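Local coordinates for protein 2-hydroxyhepta-2,4-diene-1,7-dioate isomerase (Mycobacterium abscessus, PDB 3RR6) that is experimentally uncharacterised but belongs to the fumarylacetoacetate hydrolase family and may act, like relatives, as a metal-binding isomerase or acetylpyruvate hydrolase, at residues A135-A138 with E139-G143; T180-P184 with A185-I189; G211-V214 with E215-A219. All coordinates share one frame; numbering follows the deposited sequence.

Contact 1 (A135-A138 with E139-G143); sequences ARAA and ENILG. With EDO (1,2-ethanediol), chain G.
Arg136 and Glu139 run alongside each other, both pointing the same way, and join in a salt bridge at their ends: Arg136 NH1 stands 2.9 Å from Glu139 OE2, with an N-H...O angle of 162°. The oxygen lies at the edge of the guanidinium, close to its plane, and is met on its syn side, while the guanidinium and carboxylate planes are turned 41° apart. NH1 alone of the guanidinium bonds the carboxylate directly, Arg136 NE being 4.1 Å from Glu139 OE2. Water 2 closes the pair into a ring, accepting from Arg136 NH1 at 3.0 Å and donating to Glu139 OE1 at 3.2 Å. With CG between the backbone N and the carbonyl carbon (chi1 73°), the extended Glu139 chain passes over the Arg136 carbonyl and comes alongside the arginine.

That carbonyl has its own partner: Asn140 ND2 donates to Arg136 O at 3.0 Å, tilted from the carbonyl plane. The Asn140 side chain also packs on Arg127, Cys129 and Val132. Farther along, Ile141 CD1 comes within 4.3 Å of Ala137 CB, and both side chains rest on Val214 of helix 210-220.

Two backbone bonds accompany these side-chain contacts, Asn140 N to Ala137 O at 2.9 Å and Ile141 N to Ala138 O at 3.2 Å. Water 1 adds a bridge from Ala135 O to Glu139 N. A molecule of 1,2-ethanediol, probably from the crystallisation liquor, lies beside the Ala138 carbonyl. Each backbone bond runs from residue i+3 to residue i, and the backbone angles of 138-140 fit two overlapping type I beta turns. They lead into strand 141-152, which pairs antiparallel with strand 115-125 and begins with a classic beta bulge, Leu142 and Gly143 both facing Val124.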
loop_
_atom_site.group_PDB
_atom_site.type_symbol
_atom_site.label_atom_id
_atom_site.label_comp_id
_atom_site.label_asym_id
_atom_site.label_seq_id
_atom_site.Cartn_x
_atom_site.Cartn_y
_atom_site.Cartn_z
ATOM N N ALA A 135 -11.098 3.266 17.954
ATOM C CA ALA A 135 -11.160 4.718 18.156
ATOM C C ALA A 135 -9.810 5.434 18.296
ATOM O O ALA A 135 -9.741 6.644 18.052
ATOM C CB ALA A 135 -12.072 5.056 19.371
ATOM N N ARG A 136 -8.748 4.712 18.672
ATOM C CA ARG A 136 -7.415 5.285 18.814
ATOM C C ARG A 136 -6.524 4.951 17.615
ATOM O O ARG A 136 -5.329 5.222 17.629
ATOM C CB ARG A 136 -6.742 4.793 20.109
ATOM C CG ARG A 136 -7.320 5.398 21.374
ATOM C CD ARG A 136 -6.516 4.974 22.583
ATOM N NE ARG A 136 -7.064 5.572 23.794
ATOM C CZ ARG A 136 -6.790 6.790 24.242
ATOM N NH1 ARG A 136 -5.947 7.595 23.603
ATOM N NH2 ARG A 136 -7.372 7.204 25.360
ATOM N N ALA A 137 -7.086 4.354 16.573
ATOM C CA ALA A 137 -6.253 3.994 15.425
ATOM C C ALA A 137 -5.596 5.224 14.787
ATOM O O ALA A 137 -4.396 5.205 14.499
ATOM C CB ALA A 137 -7.063 3.204 14.388
ATOM N N ALA A 138 -6.351 6.302 14.596
ATOM C CA ALA A 138 -5.827 7.486 13.887
ATOM C C ALA A 138 -4.577 8.085 14.539
ATOM O O ALA A 138 -3.642 8.518 13.837
ATOM C CB ALA A 138 -6.907 8.553 13.738
ATOM N N GLU A 139 -4.542 8.098 15.871
ATOM C CA GLU A 139 -3.400 8.671 16.588
ATOM C C GLU A 139 -2.119 7.839 16.427
ATOM O O GLU A 139 -1.031 8.329 16.723
ATOM C CB GLU A 139 -3.731 8.949 18.068
ATOM C CG GLU A 139 -3.844 7.745 18.969
ATOM C CD GLU A 139 -4.289 8.086 20.382
ATOM O OE1 GLU A 139 -4.648 9.254 20.640
ATOM O OE2 GLU A 139 -4.287 7.180 21.235
ATOM N N ASN A 140 -2.250 6.598 15.945
ATOM C CA ASN A 140 -1.118 5.699 15.701
ATOM C C ASN A 140 -0.764 5.553 14.228
ATOM O O ASN A 140 0.157 4.803 13.896
ATOM C CB ASN A 140 -1.417 4.318 16.283
ATOM C CG ASN A 140 -1.428 4.332 17.799
ATOM O OD1 ASN A 140 -0.376 4.435 18.427
ATOM N ND2 ASN A 140 -2.624 4.291 18.392
ATOM N N ILE A 141 -1.489 6.258 13.364
ATOM C CA ILE A 141 -1.300 6.191 11.915
ATOM C C ILE A 141 -0.567 7.429 11.413
ATOM O O ILE A 141 -1.005 8.567 11.645
ATOM C CB ILE A 141 -2.659 6.012 11.196
ATOM C CG1 ILE A 141 -3.227 4.614 11.506
ATOM C CG2 ILE A 141 -2.517 6.249 9.681
ATOM C CD1 ILE A 141 -4.696 4.424 11.074
ATOM N N LEU A 142 0.561 7.212 10.738
ATOM C CA LEU A 142 1.274 8.297 10.061
ATOM C C LEU A 142 0.441 8.885 8.924
ATOM O O LEU A 142 0.252 10.109 8.830
ATOM C CB LEU A 142 2.616 7.788 9.524
ATOM C CG LEU A 142 3.431 8.777 8.698
ATOM C CD1 LEU A 142 3.823 9.978 9.552
ATOM C CD2 LEU A 142 4.680 8.107 8.112
ATOM N N GLY A 143 -0.046 8.009 8.057
ATOM C CA GLY A 143 -0.848 8.413 6.919
ATOM C C GLY A 143 -1.112 7.241 6.001
ATOM O O GLY A 143 -0.975 6.081 6.407
HETATM C C1 EDO G . -0.023 10.676 13.347
HETATM O O1 EDO G . -1.447 10.513 13.511
HETATM C C2 EDO G . 0.787 10.066 14.492
HETATM O O2 EDO G . 1.093 8.677 14.283
HETATM O O HOH W 1 -7.178 8.327 17.335
HETATM O O HOH W 2 -4.912 10.461 23.606
#

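Contact 2 (T180-P184 with A185-I189); sequences TDLDP and ADLEI
An Asx turn, in which the Asp183 carboxylate takes the N-H of Ala185, bends the connection between strands 172-179 and 188-193, which belong to different sheets of the fumarylacetoacetate hydrolase family domain. Its defining bond runs from Ala185 N to Asp183 OD1, 3.0 Å long with an N-H...O angle of 148°, and spans Pro184. The carboxylate oxygen is approached from above its plane, 49° out of it. Asp183 CG lies anti to the backbone N (chi1 -175°), which swings the carboxylate forward along the chain to meet the next peptide but one. The same OD1 is 3.3 Å from Ala185 CB, so the methyl lies against the oxygen that receives the N-H.

A water also bridges the main chain across the bend. Asp183 O and Asp186 N are 4.5 Å apart, too far for a direct bond, and water 3 fills the step: it donates to Asp183 O at 2.8 Å and accepts from Asp186 N at 2.9 Å.

Thr203 OG1, from outside the bend, bonds both Pro184 O and Leu187 N. Asp186 directs its OD1 to Ser204 OG and to the Arg202 guanidinium, which joins the bend to the end of strand 196-202.

The apolar part of the contact is Leu182 with Leu187, whose side chains reach toward each other tip to tip. Leu182 packs also on Ile253, and Leu187 on Ile250 of strand 245-250. The two methyls that meet are Leu182 CD2 and Leu187 CD1, 3.7 Å apart, while Leu187 CD2 lies 3.7 Å from Asp183 O.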
loop_
_atom_site.group_PDB
_atom_site.type_symbol
_atom_site.label_atom_id
_atom_site.label_comp_id
_atom_site.label_asym_id
_atom_site.label_seq_id
_atom_site.Cartn_x
_atom_site.Cartn_y
_atom_site.Cartn_z
ATOM N N THR A 180 -0.614 12.555 4.968
ATOM C CA THR A 180 -0.812 12.529 6.413
ATOM C C THR A 180 -2.096 13.180 6.913
ATOM O O THR A 180 -2.441 12.988 8.077
ATOM C CB THR A 180 0.336 13.228 7.141
ATOM O OG1 THR A 180 0.325 14.621 6.783
ATOM C CG2 THR A 180 1.662 12.584 6.800
ATOM N N ASP A 181 -2.789 13.944 6.069
ATOM C CA ASP A 181 -4.001 14.660 6.520
ATOM C C ASP A 181 -5.292 14.157 5.856
ATOM O O ASP A 181 -6.279 14.892 5.745
ATOM C CB ASP A 181 -3.823 16.180 6.340
ATOM C CG ASP A 181 -3.488 16.592 4.902
ATOM O OD1 ASP A 181 -3.064 15.748 4.076
ATOM O OD2 ASP A 181 -3.644 17.800 4.595
ATOM N N LEU A 182 -5.290 12.883 5.481
ATOM C CA LEU A 182 -6.329 12.296 4.635
ATOM C C LEU A 182 -7.338 11.473 5.440
ATOM O O LEU A 182 -6.961 10.659 6.273
ATOM C CB LEU A 182 -5.661 11.405 3.584
ATOM C CG LEU A 182 -6.558 10.775 2.522
ATOM C CD1 LEU A 182 -7.226 11.856 1.695
ATOM C CD2 LEU A 182 -5.736 9.817 1.642
ATOM N N ASP A 183 -8.625 11.689 5.183
ATOM C CA ASP A 183 -9.681 10.856 5.745
ATOM C C ASP A 183 -9.925 9.670 4.799
ATOM O O ASP A 183 -10.316 9.873 3.648
ATOM C CB ASP A 183 -10.956 11.684 5.898
ATOM C CG ASP A 183 -12.075 10.936 6.596
ATOM O OD1 ASP A 183 -11.972 9.714 6.808
ATOM O OD2 ASP A 183 -13.083 11.591 6.944
ATOM N N PRO A 184 -9.687 8.429 5.270
ATOM C CA PRO A 184 -9.832 7.247 4.405
ATOM C C PRO A 184 -11.271 6.724 4.276
ATOM O O PRO A 184 -11.486 5.678 3.669
ATOM C CB PRO A 184 -8.969 6.203 5.125
ATOM C CG PRO A 184 -9.154 6.552 6.567
ATOM C CD PRO A 184 -9.198 8.057 6.612
ATOM N N ALA A 185 -12.245 7.443 4.823
ATOM C CA ALA A 185 -13.611 6.916 4.944
ATOM C C ALA A 185 -14.329 6.682 3.608
ATOM O O ALA A 185 -15.143 5.763 3.514
ATOM C CB ALA A 185 -14.451 7.829 5.838
ATOM N N ASP A 186 -14.048 7.501 2.594
ATOM C CA ASP A 186 -14.780 7.412 1.317
ATOM C C ASP A 186 -13.979 7.912 0.113
ATOM O O ASP A 186 -14.302 8.935 -0.496
ATOM C CB ASP A 186 -16.110 8.176 1.417
ATOM C CG ASP A 186 -16.999 7.971 0.206
ATOM O OD1 ASP A 186 -16.872 6.922 -0.465
ATOM O OD2 ASP A 186 -17.827 8.872 -0.083
ATOM N N LEU A 187 -12.949 7.157 -0.245
ATOM C CA LEU A 187 -12.070 7.500 -1.361
ATOM C C LEU A 187 -12.250 6.524 -2.510
ATOM O O LEU A 187 -12.340 5.328 -2.278
ATOM C CB LEU A 187 -10.613 7.408 -0.895
ATOM C CG LEU A 187 -10.206 8.289 0.289
ATOM C CD1 LEU A 187 -8.763 7.996 0.711
ATOM C CD2 LEU A 187 -10.413 9.764 -0.034
ATOM N N GLU A 188 -12.264 7.019 -3.749
ATOM C CA GLU A 188 -12.237 6.116 -4.909
ATOM C C GLU A 188 -10.896 5.416 -5.025
ATOM O O GLU A 188 -9.837 6.034 -4.833
ATOM C CB GLU A 188 -12.525 6.839 -6.233
ATOM C CG GLU A 188 -12.701 5.843 -7.394
ATOM C CD GLU A 188 -12.794 6.475 -8.773
ATOM O OE1 GLU A 188 -13.925 6.667 -9.237
ATOM O OE2 GLU A 188 -11.736 6.728 -9.400
ATOM N N ILE A 189 -10.948 4.126 -5.348
ATOM C CA ILE A 189 -9.764 3.336 -5.652
ATOM C C ILE A 189 -9.994 2.666 -6.999
ATOM O O ILE A 189 -11.071 2.116 -7.242
ATOM C CB ILE A 189 -9.457 2.296 -4.529
ATOM C CG1 ILE A 189 -8.261 1.423 -4.910
ATOM C CG2 ILE A 189 -10.682 1.426 -4.205
ATOM C CD1 ILE A 189 -7.707 0.644 -3.735
HETATM O O HOH W 3 -12.873 10.161 2.673
#

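Contact 3 (G211-V214 with E215-A219); sequences GAIV and EWVSA
Ser218 turns its hydroxyl back onto the carbonyl of Val214: OG donates to Val214 O at 2.8 Å, and Ser218 N donates to the same oxygen at 2.9 Å. The two donors reach it from opposite faces of the carbonyl plane, so one acceptor is gripped twice. A chi1 of 74°, with OG between the backbone N and the carbonyl carbon, brings the hydroxyl to this oxygen, and OG is also hydrogen-bonded with Val132 N, outside the helix.

On a neighbouring flank, the branched side chains of Ile213 and Val217 line up one turn apart, with Ile213 CG2 4.3 Å from Val217 CG2. Val217 CG2 also lies 3.3 Å from Ile213 O, which accepts from Val217 N at 2.9 Å in a nearly straight bond (173°). These are the i to i+4 contacts of alpha-helix 210-220, whose Ile213 and Val217 face strand 67-70.

Glu215 and Trp216 meet the preceding turn through their roots and extend outward. Glu215 CB is 3.4 Å from Gly211 O, while its OE1 bonds Ala134 N. Trp216 CB lies 3.5 Å from Ala212 O, and its side chain packs on Pro89 and Ile91.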
loop_
_atom_site.group_PDB
_atom_site.type_symbol
_atom_site.label_atom_id
_atom_site.label_comp_id
_atom_site.label_asym_id
_atom_site.label_seq_id
_atom_site.Cartn_x
_atom_site.Cartn_y
_atom_site.Cartn_z
ATOM N N GLY A 211 -10.019 1.637 11.252
ATOM C CA GLY A 211 -9.984 1.448 12.697
ATOM C C GLY A 211 -10.107 -0.008 13.121
ATOM O O GLY A 211 -9.363 -0.486 13.977
ATOM N N ALA A 212 -11.051 -0.713 12.508
ATOM C CA ALA A 212 -11.296 -2.120 12.792
ATOM C C ALA A 212 -10.091 -2.977 12.410
ATOM O O ALA A 212 -9.743 -3.921 13.115
ATOM C CB ALA A 212 -12.544 -2.588 12.041
ATOM N N ILE A 213 -9.459 -2.633 11.292
ATOM C CA ILE A 213 -8.271 -3.336 10.825
ATOM C C ILE A 213 -7.113 -3.172 11.799
ATOM O O ILE A 213 -6.470 -4.146 12.169
ATOM C CB ILE A 213 -7.855 -2.852 9.421
ATOM C CG1 ILE A 213 -8.914 -3.239 8.396
ATOM C CG2 ILE A 213 -6.487 -3.445 9.012
ATOM C CD1 ILE A 213 -8.728 -2.561 7.036
ATOM N N VAL A 214 -6.850 -1.933 12.207
ATOM C CA VAL A 214 -5.769 -1.674 13.179
ATOM C C VAL A 214 -6.072 -2.369 14.506
ATOM O O VAL A 214 -5.183 -2.957 15.127
ATOM C CB VAL A 214 -5.531 -0.173 13.355
ATOM C CG1 VAL A 214 -4.580 0.110 14.528
ATOM C CG2 VAL A 214 -4.975 0.417 12.063
ATOM N N GLU A 215 -7.330 -2.336 14.944
ATOM C CA GLU A 215 -7.715 -3.058 16.156
ATOM C C GLU A 215 -7.418 -4.561 16.069
ATOM O O GLU A 215 -6.835 -5.147 16.990
ATOM C CB GLU A 215 -9.194 -2.825 16.495
ATOM C CG GLU A 215 -9.622 -3.434 17.818
ATOM C CD GLU A 215 -11.060 -3.147 18.167
ATOM O OE1 GLU A 215 -11.405 -1.972 18.375
ATOM O OE2 GLU A 215 -11.853 -4.111 18.248
ATOM N N TRP A 216 -7.794 -5.179 14.956
ATOM C CA TRP A 216 -7.571 -6.614 14.785
ATOM C C TRP A 216 -6.084 -6.946 14.733
ATOM O O TRP A 216 -5.613 -7.832 15.463
ATOM C CB TRP A 216 -8.269 -7.113 13.519
ATOM C CG TRP A 216 -8.186 -8.587 13.294
ATOM C CD1 TRP A 216 -7.250 -9.253 12.547
ATOM C CD2 TRP A 216 -9.087 -9.588 13.791
ATOM N NE1 TRP A 216 -7.511 -10.603 12.561
ATOM C CE2 TRP A 216 -8.635 -10.836 13.308
ATOM C CE3 TRP A 216 -10.236 -9.550 14.586
ATOM C CZ2 TRP A 216 -9.288 -12.032 13.603
ATOM C CZ3 TRP A 216 -10.878 -10.738 14.878
ATOM C CH2 TRP A 216 -10.399 -11.965 14.388
ATOM N N VAL A 217 -5.351 -6.251 13.869
ATOM C CA VAL A 217 -3.933 -6.572 13.659
ATOM C C VAL A 217 -3.132 -6.298 14.935
ATOM O O VAL A 217 -2.312 -7.112 15.336
ATOM C CB VAL A 217 -3.351 -5.820 12.473
ATOM C CG1 VAL A 217 -1.825 -6.082 12.372
ATOM C CG2 VAL A 217 -4.054 -6.233 11.188
ATOM N N SER A 218 -3.380 -5.155 15.582
ATOM C CA SER A 218 -2.600 -4.808 16.774
ATOM C C SER A 218 -2.972 -5.632 18.003
ATOM O O SER A 218 -2.223 -5.635 18.971
ATOM C CB SER A 218 -2.695 -3.318 17.080
ATOM O OG SER A 218 -3.959 -2.990 17.630
ATOM N N ALA A 219 -4.111 -6.323 17.991
ATOM C CA ALA A 219 -4.424 -7.266 19.058
ATOM C C ALA A 219 -3.551 -8.518 18.940
ATOM O O ALA A 219 -3.243 -9.169 19.944
ATOM C CB ALA A 219 -5.909 -7.653 19.008
#

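How the contacts relate
The three contacts follow one another along the chain without nesting or crossing. Contact 1 finishes the loop after strand 115-125 and starts strand 141-152. After strand 172-179, which pairs with 141-152, contact 2 turns the chain into strand 188-193 of the five-stranded sheet. Contact 3 closes no loop: it lies wholly within helix 210-220, about two and a half turns of it. In space, contact 1 joins the other two. Ala137 CB lies 3.8 Å from Gly211 CA and 3.9 Å from Val214 CB, seating the turns on the helix, and Leu142 O meets Thr180 CG2 at 3.5 Å. Contacts 2 and 3 do not touch, their nearest atoms being about 7 Å apart.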